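Local coordinates for dihydrodipicolinate reductase N-terminus domain-containing protein (Mycobacterium smegmatis, PDB 6IAQ), which acts as an NADP-dependent amine dehydrogenase, of the kind used for asymmetric reductive amination of ketones to chiral amines, at residues V249-R257 with E267-Y275; G278-T286 with L295-Q303. One frame throughout, in Å; residues are numbered along the deposited sequence.

Contact 1 of 2, residues V249-R257 with E267-Y275; sequences VIGFTDIDR and EFEMSGRVY
Strands 249-257 and 267-273 run antiparallel, their axes 4.6 Å apart at 171°, with backbone hydrogen bonds in both directions at the pairs Phe252-Gly272, Asp254-Met270 and Asp256-Phe268. Past Gly272 a further bond, Val274 N to Ile250 O at 2.9 Å, closes the far end, where CB of Ile250 also packs on CB of Val274. Gly251, at backbone angles open mainly to glycine, brings its CA 4.0 Å from Arg273 CA in a non-hydrogen-bonded pair. The two strands form a beta hairpin of the mixed sheet in the C-terminal domain, next to strand 219-230 on one flank and strand 158-169 on the other. On the face carrying Thr253, Ile255 and Arg257, Glu267 stretches across to its neighbours: with CG anti to the backbone N (chi1 -167°), its OE1 reaches Arg257 NE at 3.2 Å in a salt bridge. OE1 lies near the guanidinium plane, although the carboxylate is turned 58° from it, and Arg257 NH1 has a second partner in Glu259. The other oxygen, Glu267 OE2, rests 3.6 Å from Ile255 CD1. Farther along, Thr253 CG2 meets Glu269 CG at 3.8 Å, while Thr253 OG1 and Ser271 OG both bond to the carboxylate of Asp229. On the opposite face Asp254 and Met270 lie side by side, and Asp254 OD1 is held by Arg199 and Thr226. A water bridges Asp256 OD2, 2.7 Å away, to Phe268 O, and Thr202 also binds OD2 of this buried carboxylate.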
ATOM      1  N   VAL A 249      10.655  30.149 -17.534  1.00 32.63           N
ATOM      2  CA  VAL A 249      10.638  29.041 -16.538  1.00 31.46           C
ATOM      3  C   VAL A 249       9.173  28.699 -16.251  1.00 30.08           C
ATOM      4  O   VAL A 249       8.366  29.629 -16.057  1.00 26.23           O
ATOM      5  CB  VAL A 249      11.421  29.381 -15.262  1.00 33.19           C
ATOM      6  CG1 VAL A 249      11.295  28.270 -14.227  1.00 32.52           C
ATOM      7  CG2 VAL A 249      12.883  29.662 -15.584  1.00 34.96           C
ATOM      8  N   ILE A 250       8.829  27.403 -16.264  1.00 29.11           N
ATOM      9  CA  ILE A 250       7.426  26.953 -16.031  1.00 30.93           C
ATOM     10  C   ILE A 250       7.361  25.994 -14.834  1.00 28.42           C
ATOM     11  O   ILE A 250       6.292  25.409 -14.633  1.00 26.76           O
ATOM     12  CB  ILE A 250       6.825  26.319 -17.297  1.00 30.81           C
ATOM     13  CG1 ILE A 250       7.594  25.066 -17.727  1.00 30.98           C
ATOM     14  CG2 ILE A 250       6.706  27.346 -18.402  1.00 33.64           C
ATOM     15  CD1 ILE A 250       6.919  24.280 -18.847  1.00 32.27           C
ATOM     16  N   GLY A 251       8.456  25.861 -14.089  1.00 29.17           N
ATOM     17  CA  GLY A 251       8.531  24.970 -12.939  1.00 29.78           C
ATOM     18  C   GLY A 251       9.918  24.451 -12.785  1.00 29.94           C
ATOM     19  O   GLY A 251      10.846  25.050 -13.345  1.00 31.95           O
ATOM     20  N   PHE A 252      10.071  23.349 -12.074  1.00 27.88           N
ATOM     21  CA  PHE A 252      11.404  22.734 -11.939  1.00 29.15           C
ATOM     22  C   PHE A 252      11.276  21.253 -11.621  1.00 29.00           C
ATOM     23  O   PHE A 252      10.220  20.787 -11.146  1.00 28.59           O
ATOM     24  CB  PHE A 252      12.282  23.467 -10.909  1.00 28.53           C
ATOM     25  CG  PHE A 252      11.781  23.503  -9.486  1.00 30.03           C
ATOM     26  CD1 PHE A 252      11.929  22.414  -8.639  1.00 32.97           C
ATOM     27  CD2 PHE A 252      11.262  24.674  -8.957  1.00 28.49           C
ATOM     28  CE1 PHE A 252      11.485  22.465  -7.324  1.00 31.07           C
ATOM     29  CE2 PHE A 252      10.812  24.715  -7.646  1.00 28.31           C
ATOM     30  CZ  PHE A 252      10.940  23.618  -6.833  1.00 30.00           C
ATOM     31  N   THR A 253      12.403  20.579 -11.830  1.00 25.71           N
ATOM     32  CA  THR A 253      12.602  19.144 -11.573  1.00 25.83           C
ATOM     33  C   THR A 253      13.727  19.001 -10.550  1.00 25.10           C
ATOM     34  O   THR A 253      14.805  19.549 -10.788  1.00 31.64           O
ATOM     35  CB  THR A 253      12.868  18.386 -12.887  1.00 26.86           C
ATOM     36  OG1 THR A 253      11.748  18.595 -13.756  1.00 24.28           O
ATOM     37  CG2 THR A 253      13.157  16.919 -12.618  1.00 24.34           C
ATOM     38  N   ASP A 254      13.459  18.304  -9.463  1.00 28.03           N
ATOM     39  CA  ASP A 254      14.443  17.928  -8.430  1.00 31.13           C
ATOM     40  C   ASP A 254      14.794  16.457  -8.612  1.00 31.25           C
ATOM     41  O   ASP A 254      13.915  15.698  -8.971  1.00 28.62           O
ATOM     42  CB  ASP A 254      13.921  18.094  -6.998  1.00 31.75           C
ATOM     43  CG  ASP A 254      13.458  19.482  -6.604  1.00 34.60           C
ATOM     44  OD1 ASP A 254      14.161  20.460  -6.929  1.00 35.34           O
ATOM     45  OD2 ASP A 254      12.376  19.567  -5.960  1.00 35.87           O
ATOM     46  N   ILE A 255      15.995  16.070  -8.219  1.00 30.77           N
ATOM     47  CA  ILE A 255      16.414  14.664  -7.991  1.00 35.54           C
ATOM     48  C   ILE A 255      17.131  14.621  -6.648  1.00 34.01           C
ATOM     49  O   ILE A 255      18.014  15.449  -6.418  1.00 38.68           O
ATOM     50  CB  ILE A 255      17.250  14.103  -9.161  1.00 39.36           C
ATOM     51  CG1 ILE A 255      17.613  12.638  -8.920  1.00 43.89           C
ATOM     52  CG2 ILE A 255      18.468  14.947  -9.423  1.00 44.85           C
ATOM     53  CD1 ILE A 255      17.866  11.864 -10.208  1.00 45.20           C
ATOM     54  N   ASP A 256      16.649  13.775  -5.760  1.00 31.89           N
ATOM     55  CA  ASP A 256      17.162  13.571  -4.396  1.00 32.56           C
ATOM     56  C   ASP A 256      17.610  12.124  -4.278  1.00 36.27           C
ATOM     57  O   ASP A 256      16.954  11.239  -4.856  1.00 35.48           O
ATOM     58  CB  ASP A 256      16.108  13.931  -3.345  1.00 33.67           C
ATOM     59  CG  ASP A 256      15.901  15.427  -3.297  1.00 35.35           C
ATOM     60  OD1 ASP A 256      16.837  16.122  -2.808  1.00 34.77           O
ATOM     61  OD2 ASP A 256      14.874  15.888  -3.828  1.00 32.02           O
ATOM     62  N   ARG A 257      18.680  11.908  -3.528  1.00 33.99           N
ATOM     63  CA  ARG A 257      19.301  10.577  -3.356  1.00 35.84           C
ATOM     64  C   ARG A 257      19.823  10.444  -1.940  1.00 39.09           C
ATOM     65  O   ARG A 257      20.525  11.364  -1.464  1.00 42.16           O
ATOM     66  CB  ARG A 257      20.443  10.424  -4.358  1.00 42.37           C
ATOM     67  CG  ARG A 257      21.196   9.106  -4.274  1.00 48.65           C
ATOM     68  CD  ARG A 257      22.343   9.198  -5.262  1.00 56.02           C
ATOM     69  NE  ARG A 257      22.496   7.980  -6.021  1.00 64.42           N
ATOM     70  CZ  ARG A 257      23.270   6.959  -5.670  1.00 70.36           C
ATOM     71  NH1 ARG A 257      23.999   7.006  -4.570  1.00 69.42           N
ATOM     72  NH2 ARG A 257      23.326   5.885  -6.436  1.00 74.67           N
ATOM     73  N   GLU A 267      16.250   6.990  -4.414  1.00 35.09           N
ATOM     74  CA  GLU A 267      16.358   8.090  -5.398  1.00 39.91           C
ATOM     75  C   GLU A 267      14.957   8.492  -5.851  1.00 36.47           C
ATOM     76  O   GLU A 267      14.132   7.606  -6.136  1.00 38.13           O
ATOM     77  CB  GLU A 267      17.258   7.686  -6.565  1.00 43.05           C
ATOM     78  CG  GLU A 267      17.651   8.862  -7.430  1.00 53.06           C
ATOM     79  CD  GLU A 267      18.809   8.621  -8.386  1.00 52.44           C
ATOM     80  OE1 GLU A 267      19.976   8.664  -7.948  1.00 56.50           O
ATOM     81  OE2 GLU A 267      18.540   8.381  -9.553  1.00 46.49           O
ATOM     82  N   PHE A 268      14.700   9.795  -5.925  1.00 34.01           N
ATOM     83  CA  PHE A 268      13.364  10.336  -6.283  1.00 31.02           C
ATOM     84  C   PHE A 268      13.525  11.575  -7.153  1.00 33.93           C
ATOM     85  O   PHE A 268      14.119  12.576  -6.721  1.00 32.43           O
ATOM     86  CB  PHE A 268      12.559  10.579  -5.001  1.00 34.80           C
ATOM     87  CG  PHE A 268      11.184  11.150  -5.235  1.00 32.92           C
ATOM     88  CD1 PHE A 268      10.272  10.484  -6.043  1.00 35.21           C
ATOM     89  CD2 PHE A 268      10.768  12.290  -4.575  1.00 34.62           C
ATOM     90  CE1 PHE A 268       8.999  10.988  -6.247  1.00 36.51           C
ATOM     91  CE2 PHE A 268       9.502  12.810  -4.788  1.00 37.27           C
ATOM     92  CZ  PHE A 268       8.613  12.153  -5.609  1.00 38.29           C
ATOM     93  N   GLU A 269      12.977  11.513  -8.357  1.00 29.23           N
ATOM     94  CA  GLU A 269      12.951  12.646  -9.297  1.00 33.90           C
ATOM     95  C   GLU A 269      11.507  13.139  -9.396  1.00 32.51           C
ATOM     96  O   GLU A 269      10.587  12.304  -9.646  1.00 30.48           O
ATOM     97  CB  GLU A 269      13.494  12.201 -10.650  1.00 34.91           C
ATOM     98  CG  GLU A 269      13.350  13.238 -11.733  1.00 34.22           C
ATOM     99  CD  GLU A 269      13.885  12.775 -13.076  1.00 39.09           C
ATOM    100  OE1 GLU A 269      13.506  11.703 -13.511  1.00 47.47           O
ATOM    101  OE2 GLU A 269      14.711  13.477 -13.654  1.00 51.38           O
ATOM    102  N   MET A 270      11.318  14.447  -9.188  1.00 29.46           N
ATOM    103  CA  MET A 270       9.982  15.069  -9.137  1.00 27.51           C
ATOM    104  C   MET A 270       9.988  16.341  -9.967  1.00 27.63           C
ATOM    105  O   MET A 270      10.821  17.225  -9.727  1.00 27.90           O
ATOM    106  CB  MET A 270       9.591  15.357  -7.680  1.00 28.38           C
ATOM    107  CG  MET A 270       8.165  15.806  -7.526  1.00 27.92           C
ATOM    108  SD  MET A 270       7.990  16.819  -6.026  1.00 29.65           S
ATOM    109  CE  MET A 270       8.723  18.316  -6.680  1.00 29.50           C
ATOM    110  N   SER A 271       9.074  16.428 -10.912  1.00 23.62           N
ATOM    111  CA  SER A 271       8.842  17.659 -11.689  1.00 27.32           C
ATOM    112  C   SER A 271       7.477  18.237 -11.304  1.00 27.92           C
ATOM    113  O   SER A 271       6.455  17.500 -11.334  1.00 27.95           O
ATOM    114  CB  SER A 271       8.944  17.413 -13.154  1.00 27.82           C
ATOM    115  OG  SER A 271       8.544  18.572 -13.869  1.00 28.61           O
ATOM    116  N   GLY A 272       7.482  19.519 -10.987  1.00 24.09           N
ATOM    117  CA  GLY A 272       6.284  20.334 -10.777  1.00 25.13           C
ATOM    118  C   GLY A 272       6.319  21.492 -11.742  1.00 27.58           C
ATOM    119  O   GLY A 272       7.197  22.392 -11.564  1.00 25.11           O
ATOM    120  N   ARG A 273       5.439  21.480 -12.749  1.00 24.01           N
ATOM    121  CA  ARG A 273       5.510  22.466 -13.847  1.00 23.87           C
ATOM    122  C   ARG A 273       4.132  22.692 -14.460  1.00 27.27           C
ATOM    123  O   ARG A 273       3.234  21.848 -14.310  1.00 26.23           O
ATOM    124  CB  ARG A 273       6.517  22.010 -14.910  1.00 28.46           C
ATOM    125  CG  ARG A 273       6.086  20.770 -15.698  1.00 25.71           C
ATOM    126  CD  ARG A 273       7.176  20.171 -16.618  1.00 27.56           C
ATOM    127  NE  ARG A 273       6.471  19.158 -17.396  1.00 28.79           N
ATOM    128  CZ  ARG A 273       6.189  17.926 -16.955  1.00 30.23           C
ATOM    129  NH1 ARG A 273       6.641  17.514 -15.776  1.00 30.03           N
ATOM    130  NH2 ARG A 273       5.438  17.127 -17.696  1.00 30.53           N
ATOM    131  N   VAL A 274       4.000  23.797 -15.191  1.00 24.25           N
ATOM    132  CA  VAL A 274       2.801  24.057 -16.009  1.00 27.19           C
ATOM    133  C   VAL A 274       2.797  23.039 -17.154  1.00 29.25           C
ATOM    134  O   VAL A 274       3.829  22.909 -17.834  1.00 31.52           O
ATOM    135  CB  VAL A 274       2.758  25.503 -16.516  1.00 25.45           C
ATOM    136  CG1 VAL A 274       1.529  25.749 -17.350  1.00 26.03           C
ATOM    137  CG2 VAL A 274       2.821  26.507 -15.371  1.00 27.74           C
ATOM    138  N   TYR A 275       1.684  22.323 -17.333  1.00 26.11           N
ATOM    139  CA  TYR A 275       1.527  21.348 -18.435  1.00 29.46           C
ATOM    140  C   TYR A 275       1.002  22.054 -19.690  1.00 29.89           C
ATOM    141  O   TYR A 275       0.145  22.977 -19.606  1.00 28.99           O
ATOM    142  CB  TYR A 275       0.532  20.255 -18.063  1.00 28.43           C
ATOM    143  CG  TYR A 275       1.045  19.199 -17.123  1.00 29.84           C
ATOM    144  CD1 TYR A 275       2.262  19.305 -16.453  1.00 28.37           C
ATOM    145  CD2 TYR A 275       0.246  18.098 -16.848  1.00 28.20           C
ATOM    146  CE1 TYR A 275       2.691  18.317 -15.578  1.00 27.34           C
ATOM    147  CE2 TYR A 275       0.659  17.111 -15.978  1.00 27.66           C
ATOM    148  CZ  TYR A 275       1.874  17.217 -15.334  1.00 29.52           C
ATOM    149  OH  TYR A 275       2.247  16.236 -14.458  1.00 27.60           O
TER
HETATM  150  O   HOH W   1      13.040  14.981  -5.608  1.00 31.07           O

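Contact 2 of 2, residues G278-T286 with L295-Q303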
ATOM      1  N   GLY A 278      -2.075  17.447 -23.574  1.00 40.90           N
ATOM      2  CA  GLY A 278      -1.646  16.045 -23.720  1.00 38.39           C
ATOM      3  C   GLY A 278      -0.808  15.533 -22.557  1.00 42.03           C
ATOM      4  O   GLY A 278      -0.657  14.302 -22.455  1.00 41.66           O
ATOM      5  N   GLU A 279      -0.245  16.395 -21.698  1.00 34.16           N
ATOM      6  CA  GLU A 279       0.633  15.926 -20.593  1.00 31.70           C
ATOM      7  C   GLU A 279      -0.237  15.400 -19.448  1.00 24.80           C
ATOM      8  O   GLU A 279      -1.313  15.911 -19.237  1.00 31.08           O
ATOM      9  CB  GLU A 279       1.590  17.036 -20.143  1.00 31.39           C
ATOM     10  CG  GLU A 279       2.539  17.450 -21.235  1.00 31.81           C
ATOM     11  CD  GLU A 279       3.639  18.361 -20.734  1.00 33.03           C
ATOM     12  OE1 GLU A 279       3.388  19.601 -20.687  1.00 29.11           O
ATOM     13  OE2 GLU A 279       4.693  17.828 -20.346  1.00 28.46           O
ATOM     14  N   GLY A 280       0.245  14.402 -18.732  1.00 30.80           N
ATOM     15  CA  GLY A 280      -0.457  13.814 -17.584  1.00 28.44           C
ATOM     16  C   GLY A 280       0.502  13.545 -16.442  1.00 26.36           C
ATOM     17  O   GLY A 280       1.732  13.350 -16.706  1.00 27.28           O
ATOM     18  N   ASP A 281      -0.030  13.534 -15.227  1.00 27.04           N
ATOM     19  CA  ASP A 281       0.744  13.193 -14.007  1.00 26.31           C
ATOM     20  C   ASP A 281       1.241  11.757 -14.103  1.00 27.94           C
ATOM     21  O   ASP A 281       0.528  10.890 -14.718  1.00 25.38           O
ATOM     22  CB  ASP A 281      -0.108  13.359 -12.740  1.00 27.45           C
ATOM     23  CG  ASP A 281      -0.529  14.793 -12.460  1.00 28.12           C
ATOM     24  OD1 ASP A 281      -0.101  15.705 -13.238  1.00 29.15           O
ATOM     25  OD2 ASP A 281      -1.318  14.991 -11.504  1.00 27.78           O
ATOM     26  N   ILE A 282       2.360  11.495 -13.445  1.00 25.97           N
ATOM     27  CA  ILE A 282       2.899  10.121 -13.316  1.00 28.95           C
ATOM     28  C   ILE A 282       3.350   9.853 -11.888  1.00 27.67           C
ATOM     29  O   ILE A 282       3.786  10.772 -11.168  1.00 23.77           O
ATOM     30  CB  ILE A 282       4.003   9.810 -14.336  1.00 34.17           C
ATOM     31  CG1 ILE A 282       5.300  10.557 -14.073  1.00 32.01           C
ATOM     32  CG2 ILE A 282       3.506  10.017 -15.777  1.00 36.28           C
ATOM     33  CD1 ILE A 282       6.495   9.778 -14.541  1.00 36.66           C
ATOM     34  N   ASN A 283       3.250   8.586 -11.525  1.00 24.36           N
ATOM     35  CA  ASN A 283       3.844   8.016 -10.302  1.00 23.78           C
ATOM     36  C   ASN A 283       4.421   6.642 -10.669  1.00 26.31           C
ATOM     37  O   ASN A 283       3.643   5.693 -10.793  1.00 24.85           O
ATOM     38  CB  ASN A 283       2.816   7.872  -9.188  1.00 23.21           C
ATOM     39  CG  ASN A 283       3.487   7.577  -7.863  1.00 26.04           C
ATOM     40  OD1 ASN A 283       4.438   8.282  -7.507  1.00 27.51           O
ATOM     41  ND2 ASN A 283       2.980   6.601  -7.133  1.00 23.26           N
ATOM     42  N   GLU A 284       5.728   6.561 -10.880  1.00 28.14           N
ATOM     43  CA  GLU A 284       6.395   5.328 -11.374  1.00 29.65           C
ATOM     44  C   GLU A 284       7.558   5.003 -10.450  1.00 29.60           C
ATOM     45  O   GLU A 284       8.451   5.856 -10.291  1.00 28.14           O
ATOM     46  CB  GLU A 284       6.899   5.477 -12.799  1.00 29.09           C
ATOM     47  CG  GLU A 284       5.819   5.719 -13.816  1.00 32.92           C
ATOM     48  CD  GLU A 284       6.316   5.946 -15.240  1.00 39.25           C
ATOM     49  OE1 GLU A 284       7.548   6.088 -15.478  1.00 43.69           O
ATOM     50  OE2 GLU A 284       5.468   6.066 -16.109  1.00 45.69           O
ATOM     51  N   TRP A 285       7.490   3.846  -9.807  1.00 27.06           N
ATOM     52  CA  TRP A 285       8.515   3.402  -8.837  1.00 29.38           C
ATOM     53  C   TRP A 285       9.068   2.036  -9.255  1.00 33.96           C
ATOM     54  O   TRP A 285       8.301   1.154  -9.674  1.00 31.91           O
ATOM     55  CB  TRP A 285       7.960   3.350  -7.424  1.00 30.21           C
ATOM     56  CG  TRP A 285       7.652   4.713  -6.904  1.00 30.80           C
ATOM     57  CD1 TRP A 285       6.606   5.502  -7.273  1.00 29.94           C
ATOM     58  CD2 TRP A 285       8.414   5.459  -5.947  1.00 30.39           C
ATOM     59  NE1 TRP A 285       6.635   6.664  -6.546  1.00 30.11           N
ATOM     60  CE2 TRP A 285       7.753   6.692  -5.767  1.00 30.58           C
ATOM     61  CE3 TRP A 285       9.577   5.215  -5.216  1.00 30.67           C
ATOM     62  CZ2 TRP A 285       8.224   7.679  -4.890  1.00 30.22           C
ATOM     63  CZ3 TRP A 285      10.051   6.190  -4.369  1.00 29.15           C
ATOM     64  CH2 TRP A 285       9.375   7.404  -4.203  1.00 30.22           C
ATOM     65  N   THR A 286      10.377   1.914  -9.160  1.00 33.96           N
ATOM     66  CA  THR A 286      11.122   0.660  -9.423  1.00 35.68           C
ATOM     67  C   THR A 286      11.898   0.321  -8.161  1.00 37.28           C
ATOM     68  O   THR A 286      12.491   1.225  -7.565  1.00 32.63           O
ATOM     69  CB  THR A 286      12.058   0.831 -10.615  1.00 37.15           C
ATOM     70  OG1 THR A 286      11.264   1.181 -11.747  1.00 38.97           O
ATOM     71  CG2 THR A 286      12.885  -0.406 -10.878  1.00 39.58           C
ATOM     72  N   LEU A 295       5.864  -0.357  -9.865  1.00 27.33           N
ATOM     73  CA  LEU A 295       4.538   0.205  -9.496  1.00 27.47           C
ATOM     74  C   LEU A 295       4.308   1.446 -10.352  1.00 27.45           C
ATOM     75  O   LEU A 295       5.215   2.285 -10.490  1.00 26.48           O
ATOM     76  CB  LEU A 295       4.486   0.534  -8.008  1.00 30.72           C
ATOM     77  CG  LEU A 295       3.150   1.074  -7.478  1.00 32.81           C
ATOM     78  CD1 LEU A 295       2.817   0.452  -6.126  1.00 36.92           C
ATOM     79  CD2 LEU A 295       3.176   2.582  -7.305  1.00 38.16           C
ATOM     80  N   SER A 296       3.119   1.530 -10.929  1.00 26.20           N
ATOM     81  CA  SER A 296       2.646   2.695 -11.708  1.00 28.24           C
ATOM     82  C   SER A 296       1.193   2.958 -11.314  1.00 25.23           C
ATOM     83  O   SER A 296       0.447   1.982 -11.044  1.00 26.31           O
ATOM     84  CB  SER A 296       2.816   2.427 -13.192  1.00 27.19           C
ATOM     85  OG  SER A 296       1.986   3.259 -13.960  1.00 37.00           O
ATOM     86  N   ASN A 297       0.780   4.217 -11.355  1.00 27.86           N
ATOM     87  CA  ASN A 297      -0.616   4.602 -11.032  1.00 23.50           C
ATOM     88  C   ASN A 297      -1.251   5.270 -12.249  1.00 24.03           C
ATOM     89  O   ASN A 297      -2.229   6.008 -12.049  1.00 23.08           O
ATOM     90  CB  ASN A 297      -0.654   5.431  -9.744  1.00 24.25           C
ATOM     91  CG  ASN A 297      -0.298   4.633  -8.507  1.00 25.11           C
ATOM     92  OD1 ASN A 297      -1.023   3.716  -8.084  1.00 27.90           O
ATOM     93  ND2 ASN A 297       0.826   4.962  -7.935  1.00 23.92           N
ATOM     94  N   GLY A 298      -0.735   5.012 -13.455  1.00 24.79           N
ATOM     95  CA  GLY A 298      -1.292   5.608 -14.680  1.00 25.80           C
ATOM     96  C   GLY A 298      -1.334   7.119 -14.569  1.00 27.26           C
ATOM     97  O   GLY A 298      -0.369   7.674 -14.047  1.00 26.94           O
ATOM     98  N   THR A 299      -2.379   7.776 -15.068  1.00 26.54           N
ATOM     99  CA  THR A 299      -2.535   9.261 -14.944  1.00 25.44           C
ATOM    100  C   THR A 299      -3.112   9.530 -13.562  1.00 24.75           C
ATOM    101  O   THR A 299      -4.324   9.591 -13.415  1.00 24.95           O
ATOM    102  CB  THR A 299      -3.326   9.860 -16.106  1.00 29.21           C
ATOM    103  OG1 THR A 299      -2.589   9.506 -17.269  1.00 28.11           O
ATOM    104  CG2 THR A 299      -3.402  11.365 -16.023  1.00 30.76           C
ATOM    105  N   VAL A 300      -2.237   9.558 -12.563  1.00 25.78           N
ATOM    106  CA  VAL A 300      -2.632   9.553 -11.131  1.00 24.80           C
ATOM    107  C   VAL A 300      -3.324  10.871 -10.801  1.00 25.15           C
ATOM    108  O   VAL A 300      -2.878  11.936 -11.239  1.00 27.23           O
ATOM    109  CB  VAL A 300      -1.396   9.286 -10.254  1.00 24.74           C
ATOM    110  CG1 VAL A 300      -0.329  10.361 -10.395  1.00 22.39           C
ATOM    111  CG2 VAL A 300      -1.798   9.084  -8.810  1.00 24.44           C
ATOM    112  N   PRO A 301      -4.488  10.834 -10.113  1.00 27.58           N
ATOM    113  CA  PRO A 301      -5.221  12.059  -9.759  1.00 27.61           C
ATOM    114  C   PRO A 301      -4.616  12.802  -8.558  1.00 26.29           C
ATOM    115  O   PRO A 301      -5.165  12.729  -7.469  1.00 25.12           O
ATOM    116  CB  PRO A 301      -6.627  11.536  -9.445  1.00 25.93           C
ATOM    117  CG  PRO A 301      -6.375  10.139  -8.929  1.00 28.11           C
ATOM    118  CD  PRO A 301      -5.238   9.610  -9.779  1.00 26.74           C
ATOM    119  N   THR A 302      -3.485  13.480  -8.784  1.00 24.92           N
ATOM    120  CA  THR A 302      -2.698  14.144  -7.711  1.00 25.80           C
ATOM    121  C   THR A 302      -3.590  15.159  -6.973  1.00 23.62           C
ATOM    122  O   THR A 302      -3.623  15.151  -5.768  1.00 21.96           O
ATOM    123  CB  THR A 302      -1.451  14.813  -8.291  1.00 26.63           C
ATOM    124  OG1 THR A 302      -0.784  13.858  -9.123  1.00 26.16           O
ATOM    125  CG2 THR A 302      -0.506  15.357  -7.230  1.00 26.50           C
ATOM    126  N   GLN A 303      -4.268  16.025  -7.696  1.00 23.40           N
ATOM    127  CA  GLN A 303      -5.091  17.106  -7.108  1.00 26.05           C
ATOM    128  C   GLN A 303      -6.163  16.492  -6.196  1.00 27.26           C
ATOM    129  O   GLN A 303      -6.295  16.914  -5.057  1.00 25.35           O
ATOM    130  CB  GLN A 303      -5.730  17.945  -8.220  1.00 25.46           C
ATOM    131  CG  GLN A 303      -6.442  19.184  -7.687  1.00 26.41           C
ATOM    132  CD  GLN A 303      -7.476  19.687  -8.660  1.00 28.69           C
ATOM    133  OE1 GLN A 303      -8.509  19.058  -8.858  1.00 27.56           O
ATOM    134  NE2 GLN A 303      -7.203  20.819  -9.275  1.00 26.25           N
TER
HETATM  135  O   HOH W   2      -4.245  15.870 -10.664  1.00 27.58           O
HETATM  136  O   HOH W   3       0.128   9.937 -17.227  1.00 30.37           O
HETATM  137  O   HOH W   4       2.008   6.670 -13.290  1.00 27.48           O
HETATM  138  O   HOH W   5       2.770   5.813 -15.489  1.00 48.48           O
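This is a hairpin whose open end splays into two polar, water-bridged loops: strand 282-286 meets strand 295-296, the outer strand of the mixed sheet within this chain, and the chain then leads through Pro301 into helix 302-312. Trp285 and Leu295 make the antiparallel hydrogen-bonded pair, with Trp285 N to Leu295 O at 2.8 Å and nearly straight (173°), and Leu295 N returning to Trp285 O. Beyond Ser296 the strands part, and Asn297 N reaches Asn283 O in a longer bond of 3.3 Å. There Ser296 OG accepts from Gly298 N in an ST turn, and one water joins Asn283 N to Gly298 O. The amides of Asn283 and Asn297 lie side by side and nearly coplanar; Asn283 CG, anti to the backbone N (chi1 -168°), is carried toward the other segment. Asn283 OD1 takes the indole N-H of Trp285 at 2.9 Å from Trp285 NE1, above the amide plane, while Asn283 ND2 is bound to Phe144 O, so both ends of the amide are held and its rotation is fixed. At the other end Thr302 OG1 donates to Asp281 OD2 at 2.7 Å, coming from above the carboxylate plane. A water accepts from Gln303 N in the first turn of the helix and may also donate to Asp281 OD2. Between the side chains of Asp281 and Asn283, Val300 CG1 packs against Asp281 CB at 3.8 Å. A further water joins Asp281 O to Thr299 OG1. Strand 158-169 pairs with the other side of strand 282-288, helix 141-153 packs on Asn283, Trp285 and Leu295, and the second subunit forms backbone hydrogen bonds with Ser296.

How the contacts relate
Contacts 1 and 2 are successive hairpins of one mixed sheet, their centres 14 Å apart, with strand 158-169 inserted between strands 265-273 and 282-288. Two polar links span the short connection between them: Arg273 NH2 forms a salt bridge with Glu279 OE2 at 2.8 Å, and Tyr275 OH lies 2.7 Å from Asp281 OD1, a probable though weak hydrogen bond. Across the inserted strand, Phe268 CE1 packs on Trp285 CZ2 at 3.7 Å, the rings about 15° from parallel. Both contacts approach the cofactor: the side chains of Thr302 and Met270 are about 6 Å and 9 Å from the bound NADP, respectively.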